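PDB 2Q37: uric acid degradation bifunctional protein TTL from Arabidopsis thaliana, which catalyses the last two steps of urate degradation, hydrolysis of 5-hydroxyisourate and stereoselective decarboxylation of OHCU to (S)-allantoin, the latter in this N-terminal domain. Local coordinates for residues V32-S36 / S37-K41; T69-L72 / E73-A77. All blocks are in the same frame, centred on the assembly; numbering follows the deposited sequence.

From the N terminus, the loop 32-36 turns into helix 37-44, and interaction 1 caps that helix within the region required for BRI1 binding. The chain then runs through helix 51-64 and enters helix 68-76, where interaction 2 links successive turns. Both contacts are local, so neither encloses a long loop; they lie in series, without nesting or crossing. In space their centres are 9 Å apart and they touch: Ser37 OG approaches Glu73 OE1 to 3.0 Å, a probable hydrogen bond, and Ser36 packs on Asp70 and Ala74. The N-terminal turn is thereby joined to the helix that leads into the catalytic His78 of the OHCU decarboxylase domain.

Interaction 1 (V32-S36 / S37-K41); sequences VCCGS and SEFAK
One face of the Phe39 ring carries the thiol of Cys34, whose SG lies 4.1 Å from the ring centroid and 21° off the normal, displaced toward the rim. This is a sulfur-aromatic contact, and the polarisable sulfur of a buried cysteine suits it well. Cys34 CB reaches the same ring, 3.5 Å from Phe39 CD1, while Cys33 O approaches obliquely and more loosely. The ring also touches Ala58 and Ile61 of helix 51-64, a large apolar group suited to filling the space between loop and helix, so the loop and the first turn of helix 37-44 close on a common apolar core.

The helix itself begins after Ser36. The OG of this serine accepts from Phe39 N at 3.1 Å, a nearly straight bond with an N-H...O angle of 163°. A chi1 of 175° makes this possible: it swings the hydroxyl away from the serine's own N and beside its carbonyl carbon, facing the helix start. Ser36 O in turn accepts from Ala40 N at 3.0 Å, and the small Ala40 CB fits beside that carbonyl. Exchanging the serine for an alanine removes OG and would probably leave the N-H of the buried Phe39 without its side-chain acceptor. A hydroxyl one residue ahead of a helix, accepting from the N-H three residues on, is the classic serine N-cap, here opening helix 37-44.

Interaction 2 (T69-L72 / E73-A77); sequences TDWL and EAFSA
Trp71 O accepts one backbone bond, from Phe75 N, and the ring of the same residue lies against it. The bond, 3.0 Å between Phe75 N and Trp71 O, is somewhat bent, with an N-H...O angle of 146°, and the oxygen sits 3.0 Å above the Phe75 ring plane, over its centre. A chi1 of -56° folds the ring back along the helix onto this carbonyl. Oxygen against a pi face is probably not attractive in itself, so the backbone bond and the surrounding apolar contacts are likely to hold the ring there. Phe75 CZ meets Trp71 CB at 3.8 Å. Leu72 CD2 meets the rim, 4.0 Å from Phe75 CD2, from the side of the plane that Trp71 O covers, the two side chains crossing at a slant.

These are side chains three and four residues apart on an alpha helix, whose i to i+4 bonds include Ala74 N to Asp70 O at 3.0 Å and Ser76 N to Leu72 O at 3.3 Å. The helix belongs to the all-helical OHCU decarboxylase domain and leads toward the catalytic His78, whose side chain is about 5 Å from that of Phe75. The aromatic residues suit a side buried against helix 155-178 and, at Trp71, against Ile156 of the second subunit; Trp71 also stacks on Trp62 and gives its NE1 hydrogen to Trp62 O, while Phe75 meets Phe129.

The polar side carries two acids, Asp70 OD1 and Glu73 OE1 being 4.8 Å apart. Their mutual repulsion is probably eased by separate partners, Asn67 N for Asp70 OD2 and Ser37 OG for Glu73 OE1.

Interaction 1 (V32-S36 / S37-K41)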
loop_
_atom_site.group_PDB
_atom_site.type_symbol
_atom_site.label_atom_id
_atom_site.label_comp_id
_atom_site.label_asym_id
_atom_site.label_seq_id
_atom_site.Cartn_x
_atom_site.Cartn_y
_atom_site.Cartn_z
ATOM N N VAL A 32 -9.620 -13.635 13.181
ATOM C CA VAL A 32 -8.549 -14.492 13.683
ATOM C C VAL A 32 -7.890 -15.214 12.494
ATOM O O VAL A 32 -6.689 -15.482 12.504
ATOM C CB VAL A 32 -9.109 -15.537 14.677
ATOM C CG1 VAL A 32 -7.970 -16.377 15.242
ATOM C CG2 VAL A 32 -9.880 -14.838 15.798
ATOM N N CYS A 33 -8.688 -15.519 11.470
ATOM C CA CYS A 33 -8.198 -16.178 10.263
ATOM C C CYS A 33 -7.755 -15.166 9.219
ATOM O O CYS A 33 -7.698 -15.490 8.035
ATOM C CB CYS A 33 -9.280 -17.058 9.648
ATOM S SG CYS A 33 -9.438 -18.651 10.439
ATOM N N CYS A 34 -7.462 -13.944 9.660
ATOM C CA CYS A 34 -7.014 -12.850 8.781
ATOM C C CYS A 34 -7.293 -11.529 9.506
ATOM O O CYS A 34 -8.444 -11.094 9.599
ATOM C CB CYS A 34 -7.764 -12.880 7.433
ATOM S SG CYS A 34 -6.865 -12.165 5.994
ATOM N N GLY A 35 -6.239 -10.901 10.019
ATOM C CA GLY A 35 -6.389 -9.652 10.747
ATOM C C GLY A 35 -7.135 -8.525 10.052
ATOM O O GLY A 35 -7.230 -7.420 10.594
ATOM N N SER A 36 -7.659 -8.790 8.857
ATOM C CA SER A 36 -8.400 -7.778 8.105
ATOM C C SER A 36 -9.880 -7.785 8.477
ATOM O O SER A 36 -10.587 -8.780 8.272
ATOM C CB SER A 36 -8.253 -8.011 6.596
ATOM O OG SER A 36 -9.058 -7.103 5.860
ATOM N N SER A 37 -10.339 -6.664 9.026
ATOM C CA SER A 37 -11.732 -6.509 9.427
ATOM C C SER A 37 -12.627 -6.628 8.201
ATOM O O SER A 37 -13.654 -7.310 8.231
ATOM C CB SER A 37 -11.933 -5.145 10.084
ATOM O OG SER A 37 -11.081 -4.990 11.211
ATOM N N GLU A 38 -12.215 -5.965 7.121
ATOM C CA GLU A 38 -12.956 -5.961 5.866
ATOM C C GLU A 38 -13.074 -7.362 5.270
ATOM O O GLU A 38 -14.147 -7.768 4.830
ATOM C CB GLU A 38 -12.276 -5.021 4.866
ATOM C CG GLU A 38 -13.098 -4.761 3.620
ATOM C CD GLU A 38 -14.549 -4.428 3.952
ATOM O OE1 GLU A 38 -14.784 -3.576 4.842
ATOM O OE2 GLU A 38 -15.449 -5.023 3.318
ATOM N N PHE A 39 -11.968 -8.098 5.253
ATOM C CA PHE A 39 -11.968 -9.453 4.717
ATOM C C PHE A 39 -12.912 -10.326 5.553
ATOM O O PHE A 39 -13.694 -11.115 5.010
ATOM C CB PHE A 39 -10.541 -10.028 4.723
ATOM C CG PHE A 39 -10.483 -11.505 4.463
ATOM C CD1 PHE A 39 -10.673 -12.418 5.506
ATOM C CD2 PHE A 39 -10.286 -11.991 3.172
ATOM C CE1 PHE A 39 -10.672 -13.798 5.268
ATOM C CE2 PHE A 39 -10.283 -13.373 2.920
ATOM C CZ PHE A 39 -10.477 -14.276 3.974
ATOM N N ALA A 40 -12.835 -10.175 6.873
ATOM C CA ALA A 40 -13.687 -10.939 7.778
ATOM C C ALA A 40 -15.140 -10.595 7.472
ATOM O O ALA A 40 -15.974 -11.483 7.305
ATOM C CB ALA A 40 -13.359 -10.598 9.239
ATOM N N LYS A 41 -15.424 -9.300 7.388
ATOM C CA LYS A 41 -16.765 -8.815 7.100
ATOM C C LYS A 41 -17.334 -9.404 5.803
ATOM O O LYS A 41 -18.398 -10.024 5.801
ATOM C CB LYS A 41 -16.747 -7.287 7.002
ATOM C CG LYS A 41 -18.127 -6.651 6.856
ATOM C CD LYS A 41 -18.047 -5.131 6.668
ATOM C CE LYS A 41 -17.213 -4.444 7.761
ATOM N NZ LYS A 41 -17.683 -4.726 9.148
#

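Interaction 2 (T69-L72 / E73-A77)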
loop_
_atom_site.group_PDB
_atom_site.type_symbol
_atom_site.label_atom_id
_atom_site.label_comp_id
_atom_site.label_asym_id
_atom_site.label_seq_id
_atom_site.Cartn_x
_atom_site.Cartn_y
_atom_site.Cartn_z
ATOM N N THR A 69 -5.137 -0.688 2.626
ATOM C CA THR A 69 -5.299 -0.366 4.047
ATOM C C THR A 69 -5.688 -1.614 4.851
ATOM O O THR A 69 -5.261 -1.789 5.993
ATOM C CB THR A 69 -6.369 0.718 4.230
ATOM O OG1 THR A 69 -5.878 1.955 3.692
ATOM C CG2 THR A 69 -6.697 0.899 5.695
ATOM N N ASP A 70 -6.501 -2.471 4.238
ATOM C CA ASP A 70 -6.939 -3.703 4.858
ATOM C C ASP A 70 -5.763 -4.681 4.935
ATOM O O ASP A 70 -5.627 -5.410 5.917
ATOM C CB ASP A 70 -8.094 -4.306 4.052
ATOM C CG ASP A 70 -9.314 -3.390 4.008
ATOM O OD1 ASP A 70 -9.621 -2.766 5.066
ATOM O OD2 ASP A 70 -9.962 -3.309 2.923
ATOM N N TRP A 71 -4.917 -4.697 3.900
ATOM C CA TRP A 71 -3.756 -5.574 3.900
ATOM C C TRP A 71 -2.879 -5.211 5.097
ATOM O O TRP A 71 -2.359 -6.085 5.803
ATOM C CB TRP A 71 -2.918 -5.399 2.618
ATOM C CG TRP A 71 -3.435 -6.106 1.385
ATOM C CD1 TRP A 71 -4.586 -6.843 1.281
ATOM C CD2 TRP A 71 -2.832 -6.119 0.081
ATOM N NE1 TRP A 71 -4.733 -7.307 -0.002
ATOM C CE2 TRP A 71 -3.676 -6.877 -0.759
ATOM C CE3 TRP A 71 -1.665 -5.565 -0.453
ATOM C CZ2 TRP A 71 -3.391 -7.095 -2.115
ATOM C CZ3 TRP A 71 -1.373 -5.782 -1.801
ATOM C CH2 TRP A 71 -2.239 -6.541 -2.619
ATOM N N LEU A 72 -2.712 -3.908 5.308
ATOM C CA LEU A 72 -1.873 -3.400 6.399
ATOM C C LEU A 72 -2.422 -3.750 7.779
ATOM O O LEU A 72 -1.652 -4.050 8.705
ATOM C CB LEU A 72 -1.706 -1.888 6.281
ATOM C CG LEU A 72 -1.039 -1.414 4.984
ATOM C CD1 LEU A 72 -0.888 0.127 5.031
ATOM C CD2 LEU A 72 0.334 -2.113 4.799
ATOM N N GLU A 73 -3.744 -3.717 7.914
ATOM C CA GLU A 73 -4.355 -4.045 9.183
ATOM C C GLU A 73 -4.076 -5.509 9.476
ATOM O O GLU A 73 -3.665 -5.866 10.593
ATOM C CB GLU A 73 -5.872 -3.802 9.150
ATOM C CG GLU A 73 -6.559 -4.099 10.485
ATOM C CD GLU A 73 -8.048 -3.744 10.505
ATOM O OE1 GLU A 73 -8.785 -4.122 9.557
ATOM O OE2 GLU A 73 -8.485 -3.098 11.490
ATOM N N ALA A 74 -4.273 -6.354 8.465
ATOM C CA ALA A 74 -4.064 -7.778 8.640
ATOM C C ALA A 74 -2.627 -8.168 8.973
ATOM O O ALA A 74 -2.421 -9.108 9.747
ATOM C CB ALA A 74 -4.546 -8.535 7.413
ATOM N N PHE A 75 -1.642 -7.459 8.412
ATOM C CA PHE A 75 -0.240 -7.792 8.672
ATOM C C PHE A 75 0.081 -7.519 10.138
ATOM O O PHE A 75 0.735 -8.328 10.821
ATOM C CB PHE A 75 0.731 -6.961 7.811
ATOM C CG PHE A 75 0.505 -7.065 6.329
ATOM C CD1 PHE A 75 -0.070 -8.201 5.759
ATOM C CD2 PHE A 75 0.931 -6.032 5.485
ATOM C CE1 PHE A 75 -0.210 -8.300 4.360
ATOM C CE2 PHE A 75 0.793 -6.125 4.100
ATOM C CZ PHE A 75 0.225 -7.258 3.532
ATOM N N SER A 76 -0.378 -6.363 10.605
ATOM C CA SER A 76 -0.141 -5.936 11.971
ATOM C C SER A 76 -0.658 -6.935 13.007
ATOM O O SER A 76 -0.125 -7.011 14.110
ATOM C CB SER A 76 -0.802 -4.578 12.214
ATOM O OG SER A 76 -2.216 -4.705 12.254
ATOM N N ALA A 77 -1.682 -7.706 12.657
ATOM C CA ALA A 77 -2.251 -8.662 13.603
ATOM C C ALA A 77 -1.320 -9.813 13.983
ATOM O O ALA A 77 -1.616 -10.580 14.913
ATOM C CB ALA A 77 -3.548 -9.223 13.052
#